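Long-range contact in porin (Rhodobacter blasticus, PDB 3PRN), which assembles as a homotrimer in the outer membrane and forms channels for passive diffusion of small hydrophilic solutes up to about 0.6 kDa: residues L12-E16 / T279-V283. The protein carries 1 engineered substitution. Numbering follows the deposited sequence.
Sequences LQYVE and TVADV. With C8E ((hydroxyethyloxy)tri(ethyloxy)octane), chain D.
Residues 12-15, the end of strand 2-15, run antiparallel (173°) to 279-283, the start of strand 279-288; the axes of these short segments approach to 4.7 Å. Leu-12 (mt) forms a hydrogen-bonded pair with Val-283: Leu-12 N to Val-283 O 2.8 Å, Val-283 N to Leu-12 O 3.1 Å. Gln-13 faces Asp-282 in a non-hydrogen-bonded pair, CA to CA 4.5 Å; on this inward, pore-facing side Gln-13 hydrogen-bonds through OE1 to Arg-18 and through NE2 to Glu-103, while the Asp-282 carboxylate hydrogen-bonds Ser-270 OG and Tyr-102 N. This seam joins the first and last strands, closing the 16-stranded porin barrel. Tyr-14 (chi1 t) and Ala-281 form a hydrogen-bonded pair: Tyr-14 N to Ala-281 O, 2.8 Å, and Ala-281 N to Tyr-14 O, 2.9 Å. On the outer face, with Leu-12, Tyr-14 and Val-283, the detergent octyl chain lies 3.8 Å from Ala-281 CB at C5 and 3.5 Å from Val-283 CG1 at C6. Val-15 and Val-280 form a non-hydrogen-bonded pair on the Gln-13 face, Val-15 CG2 to Val-280 CG1 4.2 Å. Beyond the first strand, Glu-16 N donates a hydrogen bond to Thr-279 O, 2.9 Å, and Thr-279 OG1 donates to Glu-16 OE1 at 3.0 Å.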
ATOM      1  N   LEU A  12       4.964   9.480 -24.458  1.00 21.55           N
ATOM      2  CA  LEU A  12       3.848   9.555 -25.378  1.00 22.71           C
ATOM      3  C   LEU A  12       3.682   8.176 -26.040  1.00 22.86           C
ATOM      4  O   LEU A  12       4.675   7.540 -26.396  1.00 22.68           O
ATOM      5  CB  LEU A  12       4.142  10.594 -26.487  1.00 23.84           C
ATOM      6  CG  LEU A  12       4.261  12.034 -25.976  1.00 26.76           C
ATOM      7  CD1 LEU A  12       4.869  12.916 -27.075  1.00 29.09           C
ATOM      8  CD2 LEU A  12       2.908  12.570 -25.545  1.00 28.84           C
ATOM      9  N   GLN A  13       2.432   7.775 -26.136  1.00 23.47           N
ATOM     10  CA  GLN A  13       2.075   6.494 -26.732  1.00 24.55           C
ATOM     11  C   GLN A  13       0.999   6.766 -27.809  1.00 24.99           C
ATOM     12  O   GLN A  13      -0.063   7.274 -27.498  1.00 23.44           O
ATOM     13  CB  GLN A  13       1.497   5.567 -25.676  1.00 26.08           C
ATOM     14  CG  GLN A  13       1.189   4.161 -26.205  1.00 30.38           C
ATOM     15  CD  GLN A  13       0.097   3.519 -25.362  1.00 33.91           C
ATOM     16  OE1 GLN A  13      -1.077   3.766 -25.589  1.00 32.66           O
ATOM     17  NE2 GLN A  13       0.436   2.763 -24.297  1.00 35.22           N
ATOM     18  N   TYR A  14       1.373   6.394 -29.033  1.00 26.31           N
ATOM     19  CA  TYR A  14       0.505   6.631 -30.197  1.00 27.15           C
ATOM     20  C   TYR A  14       0.062   5.301 -30.795  1.00 29.01           C
ATOM     21  O   TYR A  14       0.859   4.391 -31.027  1.00 27.22           O
ATOM     22  CB  TYR A  14       1.250   7.476 -31.229  1.00 28.73           C
ATOM     23  CG  TYR A  14       0.588   7.544 -32.597  1.00 33.97           C
ATOM     24  CD1 TYR A  14      -0.408   8.464 -32.868  1.00 35.62           C
ATOM     25  CD2 TYR A  14       0.964   6.651 -33.597  1.00 36.18           C
ATOM     26  CE1 TYR A  14      -1.003   8.531 -34.123  1.00 38.75           C
ATOM     27  CE2 TYR A  14       0.387   6.698 -34.859  1.00 39.43           C
ATOM     28  CZ  TYR A  14      -0.584   7.658 -35.117  1.00 40.68           C
ATOM     29  OH  TYR A  14      -1.176   7.684 -36.368  1.00 43.64           O
ATOM     30  N   VAL A  15      -1.245   5.231 -31.026  1.00 29.56           N
ATOM     31  CA  VAL A  15      -1.887   4.073 -31.620  1.00 33.16           C
ATOM     32  C   VAL A  15      -2.770   4.606 -32.779  1.00 34.94           C
ATOM     33  O   VAL A  15      -3.707   5.353 -32.483  1.00 34.16           O
ATOM     34  CB  VAL A  15      -2.809   3.312 -30.671  1.00 33.39           C
ATOM     35  CG1 VAL A  15      -3.513   2.236 -31.518  1.00 34.33           C
ATOM     36  CG2 VAL A  15      -1.998   2.690 -29.545  1.00 32.60           C
ATOM     37  N   GLU A  16      -2.325   4.338 -33.992  1.00 36.63           N
ATOM     38  CA  GLU A  16      -3.053   4.863 -35.158  1.00 39.98           C
ATOM     39  C   GLU A  16      -4.527   4.445 -35.106  1.00 40.32           C
ATOM     40  O   GLU A  16      -4.811   3.275 -34.844  1.00 40.26           O
ATOM     41  CB  GLU A  16      -2.421   4.378 -36.443  1.00 45.53           C
ATOM     42  CG  GLU A  16      -3.093   5.047 -37.659  1.00 52.19           C
ATOM     43  CD  GLU A  16      -2.330   4.702 -38.938  1.00 56.66           C
ATOM     44  OE1 GLU A  16      -1.871   3.521 -39.054  1.00 59.63           O
ATOM     45  OE2 GLU A  16      -2.213   5.603 -39.795  1.00 58.09           O
ATOM     46  N   THR A 279      -0.508   0.454 -36.548  1.00 31.31           N
ATOM     47  CA  THR A 279       0.717   1.267 -36.430  1.00 30.10           C
ATOM     48  C   THR A 279       0.759   1.861 -35.002  1.00 28.90           C
ATOM     49  O   THR A 279      -0.205   2.423 -34.515  1.00 27.60           O
ATOM     50  CB  THR A 279       0.732   2.392 -37.456  1.00 34.49           C
ATOM     51  OG1 THR A 279       0.573   1.853 -38.758  1.00 37.79           O
ATOM     52  CG2 THR A 279       2.045   3.179 -37.433  1.00 35.15           C
ATOM     53  N   VAL A 280       1.896   1.628 -34.342  1.00 27.72           N
ATOM     54  CA  VAL A 280       2.050   2.126 -32.978  1.00 26.69           C
ATOM     55  C   VAL A 280       3.404   2.838 -32.860  1.00 25.58           C
ATOM     56  O   VAL A 280       4.362   2.467 -33.572  1.00 25.99           O
ATOM     57  CB  VAL A 280       1.923   1.050 -31.895  1.00 27.85           C
ATOM     58  CG1 VAL A 280       0.553   0.358 -32.001  1.00 28.97           C
ATOM     59  CG2 VAL A 280       2.996  -0.019 -31.958  1.00 27.08           C
ATOM     60  N   ALA A 281       3.489   3.854 -32.028  1.00 24.36           N
ATOM     61  CA  ALA A 281       4.763   4.517 -31.802  1.00 23.32           C
ATOM     62  C   ALA A 281       4.835   4.970 -30.322  1.00 23.52           C
ATOM     63  O   ALA A 281       3.789   5.260 -29.724  1.00 23.12           O
ATOM     64  CB  ALA A 281       4.953   5.742 -32.696  1.00 21.90           C
ATOM     65  N   ASP A 282       6.065   5.184 -29.848  1.00 22.17           N
ATOM     66  CA  ASP A 282       6.180   5.704 -28.480  1.00 22.48           C
ATOM     67  C   ASP A 282       7.503   6.443 -28.318  1.00 22.42           C
ATOM     68  O   ASP A 282       8.449   6.212 -29.097  1.00 21.69           O
ATOM     69  CB  ASP A 282       6.093   4.498 -27.507  0.50 21.52           C
ATOM     70  CG  ASP A 282       7.327   3.620 -27.604  0.50 23.16           C
ATOM     71  OD1 ASP A 282       8.405   4.045 -27.112  0.50 25.21           O
ATOM     72  OD2 ASP A 282       7.319   2.509 -28.161  0.50 22.87           O
ATOM     73  N   VAL A 283       7.598   7.340 -27.374  1.00 21.56           N
ATOM     74  CA  VAL A 283       8.836   8.000 -26.987  1.00 20.74           C
ATOM     75  C   VAL A 283       8.663   8.376 -25.503  1.00 20.01           C
ATOM     76  O   VAL A 283       7.657   8.983 -25.134  1.00 19.59           O
ATOM     77  CB  VAL A 283       9.203   9.217 -27.858  1.00 21.38           C
ATOM     78  CG1 VAL A 283       8.226  10.360 -27.772  1.00 21.51           C
ATOM     79  CG2 VAL A 283      10.613   9.718 -27.481  1.00 24.46           C
TER
HETATM   80  C1  C8E D 292       2.990  12.833 -31.512  1.00 79.77           C
HETATM   81  C2  C8E D 292       2.793  11.378 -31.711  1.00 80.38           C
HETATM   82  C3  C8E D 292       4.022  10.692 -32.045  1.00 80.58           C
HETATM   83  C4  C8E D 292       4.657  10.335 -30.749  1.00 80.98           C
HETATM   84  C5  C8E D 292       5.527   9.196 -31.137  1.00 82.11           C
HETATM   85  C6  C8E D 292       6.902   9.575 -30.936  1.00 83.79           C
HETATM   86  C7  C8E D 292       7.583   8.711 -31.892  1.00 85.37           C
HETATM   87  C8  C8E D 292       9.021   9.103 -31.887  1.00 87.04           C
HETATM   88  O9  C8E D 292      10.036   8.110 -32.072  1.00 88.63           O
HETATM   89  C10 C8E D 292      10.221   7.631 -33.400  1.00 89.91           C
HETATM   90  C11 C8E D 292      10.941   6.317 -33.295  1.00 91.04           C
HETATM   91  O12 C8E D 292      12.370   6.528 -33.066  1.00 91.85           O
HETATM   92  C13 C8E D 292      13.206   5.664 -33.868  1.00 93.04           C
HETATM   93  C14 C8E D 292      14.289   6.109 -34.902  1.00 94.71           C
HETATM   94  O15 C8E D 292      14.971   5.180 -35.818  1.00 96.45           O
HETATM   95  C16 C8E D 292      16.384   5.086 -35.491  1.00 97.42           C
HETATM   96  C17 C8E D 292      17.269   6.147 -36.152  1.00 98.30           C
HETATM   97  O18 C8E D 292      18.687   6.106 -36.392  1.00 98.66           O
HETATM   98  C19 C8E D 292      19.590   5.853 -35.287  1.00 98.46           C
HETATM   99  C20 C8E D 292      20.297   6.970 -34.406  1.00 97.84           C
HETATM  100  O21 C8E D 292      19.358   7.705 -33.582  1.00 97.65           O